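PDB 5EKA: DNA-binding protein HU from Thermus thermophilus HB8, which wraps DNA as a histone-like homodimer, stabilising it and so preventing its denaturation under extreme environmental conditions. Local coordinates for residues A35-A40 with S45-T50; V6-L11 with A28-L33. One frame throughout, in Å; residues are numbered along the deposited sequence.

Contact 1 of 2, residues A35-A40 with S45-T50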
loop_
_atom_site.group_PDB
_atom_site.type_symbol
_atom_site.label_atom_id
_atom_site.label_comp_id
_atom_site.label_asym_id
_atom_site.label_seq_id
_atom_site.Cartn_x
_atom_site.Cartn_y
_atom_site.Cartn_z
ATOM N N ALA A 35 -2.050 -2.166 -9.820
ATOM C CA ALA A 35 -2.906 -3.115 -10.552
ATOM C C ALA A 35 -2.647 -4.558 -10.114
ATOM O O ALA A 35 -3.571 -5.339 -9.931
ATOM C CB ALA A 35 -2.716 -2.964 -12.036
ATOM N N LYS A 36 -1.378 -4.901 -9.883
ATOM C CA LYS A 36 -1.015 -6.265 -9.518
ATOM C C LYS A 36 -1.386 -6.556 -8.070
ATOM O O LYS A 36 -1.794 -7.706 -7.749
ATOM C CB LYS A 36 0.495 -6.511 -9.779
ATOM C CG LYS A 36 0.886 -6.528 -11.257
ATOM C CD LYS A 36 0.266 -7.692 -12.022
ATOM C CE LYS A 36 0.522 -7.614 -13.498
ATOM N NZ LYS A 36 -0.180 -8.743 -14.159
ATOM N N VAL A 37 -1.345 -5.534 -7.210
ATOM C CA VAL A 37 -1.796 -5.741 -5.827
ATOM C C VAL A 37 -3.297 -6.019 -5.897
ATOM O O VAL A 37 -3.742 -6.970 -5.292
ATOM C CB VAL A 37 -1.409 -4.584 -4.889
ATOM C CG1 VAL A 37 -2.080 -4.717 -3.510
ATOM C CG2 VAL A 37 0.125 -4.527 -4.796
ATOM N N GLU A 38 -4.043 -5.180 -6.604
ATOM C CA GLU A 38 -5.459 -5.441 -6.802
ATOM C C GLU A 38 -5.805 -6.840 -7.307
ATOM O O GLU A 38 -6.738 -7.457 -6.798
ATOM C CB GLU A 38 -6.053 -4.385 -7.765
ATOM C CG GLU A 38 -7.538 -4.389 -7.933
ATOM C CD GLU A 38 -7.994 -3.173 -8.715
ATOM O OE1 GLU A 38 -7.902 -3.190 -9.958
ATOM O OE2 GLU A 38 -8.429 -2.197 -8.067
ATOM N N GLU A 39 -5.125 -7.269 -8.354
ATOM C CA GLU A 39 -5.362 -8.555 -8.967
ATOM C C GLU A 39 -5.143 -9.648 -7.931
ATOM O O GLU A 39 -5.941 -10.575 -7.801
ATOM C CB GLU A 39 -4.384 -8.719 -10.111
ATOM C CG GLU A 39 -4.540 -9.987 -10.889
ATOM C CD GLU A 39 -3.412 -10.146 -11.908
ATOM O OE1 GLU A 39 -3.105 -9.160 -12.628
ATOM O OE2 GLU A 39 -2.820 -11.250 -11.956
ATOM N N ALA A 40 -4.035 -9.550 -7.200
ATOM C CA ALA A 40 -3.749 -10.555 -6.174
ATOM C C ALA A 40 -4.831 -10.630 -5.091
ATOM O O ALA A 40 -5.260 -11.725 -4.710
ATOM C CB ALA A 40 -2.367 -10.317 -5.566
ATOM N N SER A 45 -5.304 -13.808 -2.633
ATOM C CA SER A 45 -3.908 -13.839 -2.164
ATOM C C SER A 45 -3.730 -12.875 -0.981
ATOM O O SER A 45 -4.429 -11.841 -0.887
ATOM C CB SER A 45 -2.948 -13.452 -3.300
ATOM O OG SER A 45 -3.005 -14.412 -4.368
ATOM N N LYS A 46 -2.801 -13.218 -0.081
ATOM C CA LYS A 46 -2.223 -12.232 0.840
ATOM C C LYS A 46 -1.096 -11.533 0.061
ATOM O O LYS A 46 -0.394 -12.191 -0.696
ATOM C CB LYS A 46 -1.628 -12.922 2.068
ATOM C CG LYS A 46 -2.536 -13.893 2.797
ATOM C CD LYS A 46 -3.687 -13.229 3.535
ATOM C CE LYS A 46 -4.684 -14.265 4.081
ATOM N NZ LYS A 46 -5.771 -14.693 3.154
ATOM N N VAL A 47 -0.915 -10.231 0.263
ATOM C CA VAL A 47 0.134 -9.495 -0.383
ATOM C C VAL A 47 1.018 -9.009 0.761
ATOM O O VAL A 47 0.660 -8.096 1.485
ATOM C CB VAL A 47 -0.384 -8.322 -1.229
ATOM C CG1 VAL A 47 0.774 -7.537 -1.761
ATOM C CG2 VAL A 47 -1.249 -8.825 -2.368
ATOM N N GLN A 48 2.192 -9.604 0.863
ATOM C CA GLN A 48 3.096 -9.363 1.959
ATOM C C GLN A 48 4.228 -8.458 1.455
ATOM O O GLN A 48 4.913 -8.795 0.491
ATOM C CB GLN A 48 3.658 -10.719 2.438
ATOM C CG GLN A 48 4.755 -10.622 3.478
ATOM C CD GLN A 48 5.824 -11.668 3.199
ATOM O OE1 GLN A 48 7.057 -11.225 2.864
ATOM N NE2 GLN A 48 5.526 -12.869 3.228
ATOM N N LEU A 49 4.411 -7.311 2.093
ATOM C CA LEU A 49 5.456 -6.358 1.699
ATOM C C LEU A 49 6.362 -6.264 2.913
ATOM O O LEU A 49 6.107 -5.511 3.848
ATOM C CB LEU A 49 4.868 -5.008 1.310
ATOM C CG LEU A 49 3.853 -4.998 0.175
ATOM C CD1 LEU A 49 3.341 -3.604 -0.081
ATOM C CD2 LEU A 49 4.551 -5.549 -1.063
ATOM N N THR A 50 7.416 -7.078 2.903
ATOM C CA THR A 50 8.328 -7.175 4.011
ATOM C C THR A 50 8.826 -5.790 4.368
ATOM O O THR A 50 9.258 -5.039 3.506
ATOM C CB THR A 50 9.542 -8.085 3.658
ATOM O OG1 THR A 50 9.109 -9.447 3.633
ATOM C CG2 THR A 50 10.642 -7.949 4.670
#

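Contact 2 of 2, residues V6-L11 with A28-L33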
loop_
_atom_site.group_PDB
_atom_site.type_symbol
_atom_site.label_atom_id
_atom_site.label_comp_id
_atom_site.label_asym_id
_atom_site.label_seq_id
_atom_site.Cartn_x
_atom_site.Cartn_y
_atom_site.Cartn_z
ATOM N N VAL A 6 -0.163 13.680 0.414
ATOM C CA VAL A 6 0.785 13.271 -0.566
ATOM C C VAL A 6 0.062 12.349 -1.539
ATOM O O VAL A 6 -0.472 11.343 -1.131
ATOM C CB VAL A 6 1.994 12.579 0.101
ATOM C CG1 VAL A 6 2.937 11.955 -0.938
ATOM C CG2 VAL A 6 2.709 13.594 1.003
ATOM N N THR A 7 0.041 12.709 -2.809
ATOM C CA THR A 7 -0.663 11.937 -3.809
ATOM C C THR A 7 0.183 10.916 -4.536
ATOM O O THR A 7 1.404 10.928 -4.431
ATOM C CB THR A 7 -1.249 12.878 -4.865
ATOM O OG1 THR A 7 -0.171 13.542 -5.562
ATOM C CG2 THR A 7 -2.122 13.901 -4.201
ATOM N N LYS A 8 -0.474 10.073 -5.336
ATOM C CA LYS A 8 0.245 9.142 -6.211
ATOM C C LYS A 8 1.215 9.922 -7.113
ATOM O O LYS A 8 2.391 9.571 -7.209
ATOM C CB LYS A 8 -0.739 8.275 -7.015
ATOM C CG LYS A 8 -0.072 7.222 -7.866
ATOM C CD LYS A 8 -1.062 6.184 -8.397
ATOM C CE LYS A 8 -2.374 6.736 -8.891
ATOM N NZ LYS A 8 -3.031 5.853 -9.907
ATOM N N ALA A 9 0.737 11.026 -7.685
ATOM C CA ALA A 9 1.561 11.893 -8.504
ATOM C C ALA A 9 2.774 12.452 -7.726
ATOM O O ALA A 9 3.906 12.503 -8.273
ATOM C CB ALA A 9 0.705 13.025 -9.075
ATOM N N ASP A 10 2.576 12.884 -6.472
ATOM C CA ASP A 10 3.706 13.342 -5.658
ATOM C C ASP A 10 4.727 12.229 -5.452
ATOM O O ASP A 10 5.906 12.478 -5.509
ATOM C CB ASP A 10 3.281 13.805 -4.282
ATOM C CG ASP A 10 2.452 15.076 -4.313
ATOM O OD1 ASP A 10 2.688 15.926 -5.211
ATOM O OD2 ASP A 10 1.558 15.221 -3.425
ATOM N N LEU A 11 4.235 11.026 -5.183
ATOM C CA LEU A 11 5.122 9.880 -4.970
ATOM C C LEU A 11 5.938 9.514 -6.195
ATOM O O LEU A 11 7.106 9.191 -6.061
ATOM C CB LEU A 11 4.332 8.684 -4.454
ATOM C CG LEU A 11 3.867 8.821 -3.001
ATOM C CD1 LEU A 11 2.849 7.743 -2.683
ATOM C CD2 LEU A 11 5.012 8.779 -1.985
ATOM N N ALA A 28 4.653 4.380 -14.837
ATOM C CA ALA A 28 4.227 3.097 -15.393
ATOM C C ALA A 28 4.384 2.011 -14.335
ATOM O O ALA A 28 3.535 1.124 -14.216
ATOM C CB ALA A 28 5.059 2.769 -16.628
ATOM N N MET A 29 5.472 2.072 -13.583
ATOM C CA MET A 29 5.727 1.078 -12.536
ATOM C C MET A 29 4.702 1.130 -11.407
ATOM O O MET A 29 4.173 0.082 -10.999
ATOM C CB MET A 29 7.161 1.209 -12.017
ATOM C CG MET A 29 8.215 0.807 -13.026
ATOM S SD MET A 29 9.826 1.058 -12.259
ATOM C CE MET A 29 10.884 0.672 -13.637
ATOM N N VAL A 30 4.384 2.344 -10.939
ATOM C CA VAL A 30 3.431 2.526 -9.862
ATOM C C VAL A 30 2.049 2.051 -10.300
ATOM O O VAL A 30 1.380 1.340 -9.562
ATOM C CB VAL A 30 3.360 3.970 -9.289
ATOM C CG1 VAL A 30 2.305 4.059 -8.190
ATOM C CG2 VAL A 30 4.708 4.412 -8.728
ATOM N N ASP A 31 1.637 2.403 -11.515
ATOM C CA ASP A 31 0.298 1.987 -11.944
ATOM C C ASP A 31 0.234 0.459 -12.057
ATOM O O ASP A 31 -0.738 -0.156 -11.638
ATOM C CB ASP A 31 -0.073 2.642 -13.277
ATOM C CG ASP A 31 -0.383 4.128 -13.120
ATOM O OD1 ASP A 31 -0.606 4.569 -11.970
ATOM O OD2 ASP A 31 -0.438 4.818 -14.165
ATOM N N ALA A 32 1.293 -0.142 -12.596
ATOM C CA ALA A 32 1.352 -1.607 -12.699
ATOM C C ALA A 32 1.376 -2.253 -11.324
ATOM O O ALA A 32 0.745 -3.271 -11.111
ATOM C CB ALA A 32 2.551 -2.074 -13.520
ATOM N N LEU A 33 2.143 -1.685 -10.399
ATOM C CA LEU A 33 2.240 -2.240 -9.058
ATOM C C LEU A 33 0.889 -2.279 -8.379
ATOM O O LEU A 33 0.476 -3.327 -7.863
ATOM C CB LEU A 33 3.252 -1.432 -8.230
ATOM C CG LEU A 33 3.381 -1.832 -6.768
ATOM C CD1 LEU A 33 3.974 -3.253 -6.625
ATOM C CD2 LEU A 33 4.139 -0.797 -5.921
#

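Contact 1 of 2, residues A35-A40 with S45-T50
With chi1 at 175°, Val47 sets CG1 anti to its backbone N and leaves CG2 beside that N, and this second methyl is the one that meets Ala40. The contact is methyl against methyl, Val47 CG2 to Ala40 CB at 3.7 Å, with both CB atoms directed at the opposing segment. One turn back along the helix Val37 lies more loosely alongside, its CG2 4.3 Å from Val47 CG1, while its CB bond points neither at the strand nor away from it. The backbones are nearest beside the connection between helix and strand, Ala40 CA to Ser45 CA 5.2 Å; at the level of the strand Val37 CA and Val47 CA are 6.9 Å apart.

Beside the connection the hold is through the backbone. Ser45 N donates to Ala40 O over 2.9 Å, in a bond bent to 143° at the hydrogen. That bond ties the last residue before strand 46-49 to the carbonyl of a residue close to the end of helix 23-42, and it closes the short helix-to-strand connection as a compact turn. Ser45 CB packs against Ala40 CB at 3.9 Å, while the hydroxyl OG, beside the backbone N, bonds to the carbonyl oxygen of Lys3 of the second subunit.

All four touching residues are buried, and the second subunit helps to cover them: its Leu11 packs on both Val37 and Val47. Strand 46-49 is an edge of the antiparallel sheet within its own chain, where Val47 bonds through its backbone to Phe55 of strand 53-60; its other edge pairs in parallel with a strand of the second subunit, so the sheet continues through the dimer interface.

Contact 2 of 2, residues V6-L11 with A28-L33
The helical hairpin of the HU fold, in which helix 8-19 turns back on helix 23-42, is joined here by Lys8 in the first turn of the shorter helix. Its aliphatic part lies along Val30, the two side chains running past each other in opposite directions, with Lys8 CG and Val30 CG1 4.0 Å apart. CG is anti to the backbone N, chi1 -176°, which carries the chain out toward the long helix; a bend at chi3, 42°, then turns the end to Asp31, whose side chain it crosses nearly at a right angle. Lys8 NZ and Asp31 OD1 form a salt bridge at 3.4 Å, weak as a hydrogen bond. Asp31 has a firmer partner in Lys27, which bridges to OD2, and the Lys8 ammonium also makes a weak bond to Thr50 O of the second subunit. With an alanine at Lys8, Val30 CG1 would probably lose the methylene packing on this side, and Asp31 would keep Lys27 but lose its second positive partner.

The start of the shorter helix is fixed by a capping box: Thr7 OG1 accepts from Asp10 N at 3.0 Å. The reciprocal bond, Thr7 N to Asp10 OD2, is less certain because the position of that oxygen is doubtful.

Val30 also touches Val12 within helix 8-19, so it meets the shorter helix at two points. Strand 5-7, which leads into helix 8-19, pairs in parallel with a strand of the second subunit, and on helix 23-42 Met29 and Leu33 each pack on their own counterparts there.

Helix 23-42 is the element common to both contacts, and their centres lie 16 Å apart. Along the chain they come in series: contact 2 closes at residue 33, and contact 1 opens two residues later on the same helix. The earlier one folds helix 8-19 back on the long helix, whereas the later one turns the chain from that helix into the first strand of the antiparallel sheet. One long helix is thus shared by the helical hairpin and by the turn into the sheet, and both contacts lie against the second subunit of the homodimer.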